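Local coordinates for protein homoprotocatechuate 2,3-dioxygenase (Brevibacterium fuscum, PDB 4Z6M) that cleaves the aromatic ring of homoprotocatechuate with molecular oxygen, using an iron(II) centre held by a facial triad of two histidines and one carboxylate, at residues H223-I228 against N252-Y257. The protein carries 1 engineered substitution. Numbering follows the deposited sequence. Where two conformers were deposited one is given.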
ATOM      1  N   HIS A 223       5.073   1.379  -1.798  1.00  7.57           N
ATOM      2  CA  HIS A 223       4.919   2.744  -1.323  1.00  7.74           C
ATOM      3  C   HIS A 223       6.145   3.211  -0.557  1.00  7.22           C
ATOM      4  O   HIS A 223       6.397   4.410  -0.489  1.00  7.88           O
ATOM      5  CB  HIS A 223       3.672   2.890  -0.454  1.00  8.46           C
ATOM      6  CG  HIS A 223       3.691   2.071   0.786  1.00  8.61           C
ATOM      7  ND1 HIS A 223       4.336   2.456   1.941  1.00  9.49           N
ATOM      8  CD2 HIS A 223       3.113   0.875   1.058  1.00  8.65           C
ATOM      9  CE1 HIS A 223       4.163   1.523   2.868  1.00  9.52           C
ATOM     10  NE2 HIS A 223       3.445   0.549   2.344  1.00  9.64           N
ATOM     11  N   ASN A 224       6.947   2.288  -0.028  1.00  6.85           N
ATOM     12  CA  ASN A 224       8.169   2.693   0.673  1.00  6.60           C
ATOM     13  C   ASN A 224       9.172   3.283  -0.310  1.00  7.19           C
ATOM     14  O   ASN A 224       9.888   4.232   0.009  1.00  7.32           O
ATOM     15  CB  ASN A 224       8.764   1.521   1.428  1.00  6.80           C
ATOM     16  CG  ASN A 224       7.822   0.951   2.453  1.00  8.27           C
ATOM     17  OD1 ASN A 224       7.286  -0.137   2.284  1.00  9.11           O
ATOM     18  ND2 ASN A 224       7.626   1.684   3.531  1.00  9.47           N
ATOM     19  N   ILE A 225       9.218   2.722  -1.522  1.00  7.12           N
ATOM     20  CA  ILE A 225      10.098   3.243  -2.590  1.00  6.82           C
ATOM     21  C   ILE A 225       9.586   4.594  -3.083  1.00  6.39           C
ATOM     22  O   ILE A 225      10.373   5.532  -3.270  1.00  7.42           O
ATOM     23  CB  ILE A 225      10.243   2.211  -3.712  1.00  7.46           C
ATOM     24  CG1 ILE A 225      11.028   0.994  -3.174  1.00  8.52           C
ATOM     25  CG2 ILE A 225      10.920   2.827  -4.937  1.00  9.43           C
ATOM     26  CD1 ILE A 225      11.147  -0.168  -4.117  1.00  8.80           C
ATOM     27  N   ILE A 226       8.274   4.710  -3.273  0.50  6.55           N
ATOM     28  CA  ILE A 226       7.681   5.996  -3.622  0.50  6.64           C
ATOM     29  C   ILE A 226       8.043   7.084  -2.589  0.50  7.11           C
ATOM     30  O   ILE A 226       8.383   8.217  -2.951  0.50  7.52           O
ATOM     31  CB  ILE A 226       6.147   5.889  -3.762  0.50  7.25           C
ATOM     32  CG1 ILE A 226       5.774   4.853  -4.831  0.50  7.74           C
ATOM     33  CG2 ILE A 226       5.550   7.243  -4.101  0.50  7.39           C
ATOM     34  CD1 ILE A 226       6.511   5.029  -6.138  0.50  8.73           C
ATOM     35  N   GLN A 227       8.000   6.742  -1.305  1.00  6.74           N
ATOM     36  CA  GLN A 227       8.353   7.705  -0.266  1.00  6.70           C
ATOM     37  C   GLN A 227       9.786   8.202  -0.389  1.00  6.87           C
ATOM     38  O   GLN A 227      10.066   9.363  -0.078  1.00  7.52           O
ATOM     39  CB  GLN A 227       8.100   7.144   1.122  1.00  7.31           C
ATOM     40  CG  GLN A 227       8.807   7.850   2.255  1.00  7.64           C
ATOM     41  CD  GLN A 227       8.413   9.313   2.477  1.00  8.14           C
ATOM     42  OE1 GLN A 227       7.393   9.809   1.996  1.00  9.17           O
ATOM     43  NE2 GLN A 227       9.192   9.976   3.306  1.00  9.07           N
ATOM     44  N   ILE A 228      10.708   7.328  -0.765  1.00  6.55           N
ATOM     45  CA  ILE A 228      12.097   7.771  -0.902  1.00  7.45           C
ATOM     46  C   ILE A 228      12.146   8.875  -1.959  1.00  7.62           C
ATOM     47  O   ILE A 228      12.823   9.899  -1.779  1.00  7.58           O
ATOM     48  CB  ILE A 228      13.036   6.601  -1.236  1.00  7.10           C
ATOM     49  CG1 ILE A 228      13.072   5.612  -0.077  1.00  7.32           C
ATOM     50  CG2 ILE A 228      14.437   7.092  -1.567  1.00  8.32           C
ATOM     51  CD1 ILE A 228      13.722   4.281  -0.368  1.00  8.42           C
ATOM     52  N   ASN A 252      11.075  -8.804 -12.212  1.00  6.20           N
ATOM     53  CA  ASN A 252       9.710  -8.399 -11.834  1.00  6.79           C
ATOM     54  C   ASN A 252       9.641  -7.500 -10.588  1.00  6.28           C
ATOM     55  O   ASN A 252       8.568  -7.306 -10.070  1.00  7.25           O
ATOM     56  CB  ASN A 252       8.817  -9.611 -11.611  1.00  7.66           C
ATOM     57  CG  ASN A 252       7.346  -9.290 -11.567  1.00  8.03           C
ATOM     58  OD1 ASN A 252       6.843  -8.476 -12.360  1.00  8.10           O
ATOM     59  ND2 ASN A 252       6.624  -9.967 -10.680  1.00  8.41           N
ATOM     60  N   ALA A 253      10.771  -6.963 -10.127  1.00  6.61           N
ATOM     61  CA  ALA A 253      10.776  -6.171  -8.910  1.00  6.53           C
ATOM     62  C   ALA A 253      10.437  -4.716  -9.179  1.00  6.42           C
ATOM     63  O   ALA A 253      10.714  -4.165 -10.250  1.00  7.30           O
ATOM     64  CB  ALA A 253      12.138  -6.247  -8.254  1.00  7.44           C
ATOM     65  N   PHE A 254       9.835  -4.080  -8.190  1.00  6.17           N
ATOM     66  CA  PHE A 254       9.630  -2.633  -8.221  1.00  6.17           C
ATOM     67  C   PHE A 254      10.980  -2.005  -7.780  1.00  6.09           C
ATOM     68  O   PHE A 254      11.640  -2.552  -6.898  1.00  7.53           O
ATOM     69  CB  PHE A 254       8.476  -2.270  -7.282  1.00  7.09           C
ATOM     70  CG  PHE A 254       7.918  -0.890  -7.468  1.00  7.03           C
ATOM     71  CD1 PHE A 254       6.952  -0.654  -8.403  1.00  8.88           C
ATOM     72  CD2 PHE A 254       8.337   0.162  -6.680  1.00  8.13           C
ATOM     73  CE1 PHE A 254       6.430   0.610  -8.565  1.00 10.36           C
ATOM     74  CE2 PHE A 254       7.834   1.426  -6.856  1.00  9.24           C
ATOM     75  CZ  PHE A 254       6.872   1.642  -7.802  1.00  9.60           C
ATOM     76  N   TYR A 255      11.388  -0.901  -8.398  1.00  5.98           N
ATOM     77  CA  TYR A 255      12.759  -0.424  -8.246  1.00  6.07           C
ATOM     78  C   TYR A 255      12.890   1.085  -8.305  1.00  6.02           C
ATOM     79  O   TYR A 255      12.004   1.806  -8.800  1.00  6.02           O
ATOM     80  CB  TYR A 255      13.642  -1.037  -9.346  1.00  6.02           C
ATOM     81  CG  TYR A 255      13.443  -0.426 -10.717  1.00  6.49           C
ATOM     82  CD1 TYR A 255      14.119   0.709 -11.094  1.00  7.41           C
ATOM     83  CD2 TYR A 255      12.561  -0.983 -11.649  1.00  6.16           C
ATOM     84  CE1 TYR A 255      13.945   1.292 -12.335  1.00  7.07           C
ATOM     85  CE2 TYR A 255      12.381  -0.410 -12.898  1.00  6.32           C
ATOM     86  CZ  TYR A 255      13.062   0.737 -13.240  1.00  7.02           C
ATOM     87  OH  TYR A 255      12.918   1.292 -14.495  1.00  7.89           O
ATOM     88  N   LEU A 256      14.071   1.528  -7.861  1.00  6.09           N
ATOM     89  CA  LEU A 256      14.488   2.918  -7.914  1.00  6.43           C
ATOM     90  C   LEU A 256      16.007   2.943  -7.888  1.00  6.26           C
ATOM     91  O   LEU A 256      16.594   2.158  -7.151  1.00  7.28           O
ATOM     92  CB  LEU A 256      13.964   3.685  -6.694  1.00  7.07           C
ATOM     93  CG  LEU A 256      14.353   5.166  -6.580  1.00  7.82           C
ATOM     94  CD1 LEU A 256      13.758   5.989  -7.707  1.00  8.82           C
ATOM     95  CD2 LEU A 256      13.992   5.689  -5.213  1.00  8.09           C
ATOM     96  N   TYR A 257      16.648   3.819  -8.668  1.00  7.02           N
ATOM     97  CA  TYR A 257      18.093   4.029  -8.541  1.00  6.52           C
ATOM     98  C   TYR A 257      18.394   5.468  -8.127  1.00  7.18           C
ATOM     99  O   TYR A 257      17.905   6.411  -8.747  1.00  7.31           O
ATOM    100  CB  TYR A 257      18.830   3.729  -9.854  1.00  7.23           C
ATOM    101  CG  TYR A 257      18.644   2.309 -10.332  1.00  6.65           C
ATOM    102  CD1 TYR A 257      19.453   1.262  -9.892  1.00  6.81           C
ATOM    103  CD2 TYR A 257      17.608   2.003 -11.221  1.00  7.58           C
ATOM    104  CE1 TYR A 257      19.267  -0.029 -10.348  1.00  7.25           C
ATOM    105  CE2 TYR A 257      17.417   0.729 -11.660  1.00  7.09           C
ATOM    106  CZ  TYR A 257      18.242  -0.284 -11.226  1.00  7.33           C
ATOM    107  OH  TYR A 257      18.006  -1.533 -11.693  1.00  9.00           O
TER
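Ile225 faces Leu256 where helix segment 223-228 packs on strand 254-257, the two running nearly parallel: their N-to-C directions differ by 19° and their axes come within 8.8 Å. Phe254 and Leu256 both point at the helix, as alternate residues of a strand do, while Tyr255 between them points the other way. Ile225 packs against both, its side chain lying alongside theirs and pointing the other way. Its CG2, anti to the backbone N, reaches the Leu256 CB at 3.6 Å and also touches Phe254 CE2. On the other branch, chi1 of -67° puts CG1 beside the backbone N, and an extended chi2 (175°) takes CD1 on to the ring edge of Phe254, 3.8 Å from CD2, and close to the backbone O of the same residue. The phenylalanine thus meets Ile225 rim-on, with this methyl near the ring plane. In the conformer described, Ile226 CD1 also lies at the edge, 3.8 Å from Phe254 CZ, its side chain crossing that of Phe254 at about a right angle. Three residues, nearly one turn, beyond Ile225, Ile228 CG2 lies 3.9 Å from Leu256 CD2, extending the seam of apolar side chains toward the strand's C-terminal end. All the residues that touch are buried, so dispersion and hydrophobic burial carry the contact.

This is helix-on-sheet packing within a glyoxalase-superfamily domain. Strand 254-259 lies between strands 244-247 and 265-270, and Ile225 also touches Ile268 on the latter. Trp296 of another subunit packs on Ile226, and Ile226 of that subunit on Phe254, bringing this end of the seam to a subunit interface. Strand 254-259 turns Tyr255 to its other side, where it stacks on His248, hydrogen-bonds Asp294 through OH and touches the iron ligand Glu267, its side chain about 7 Å from the iron.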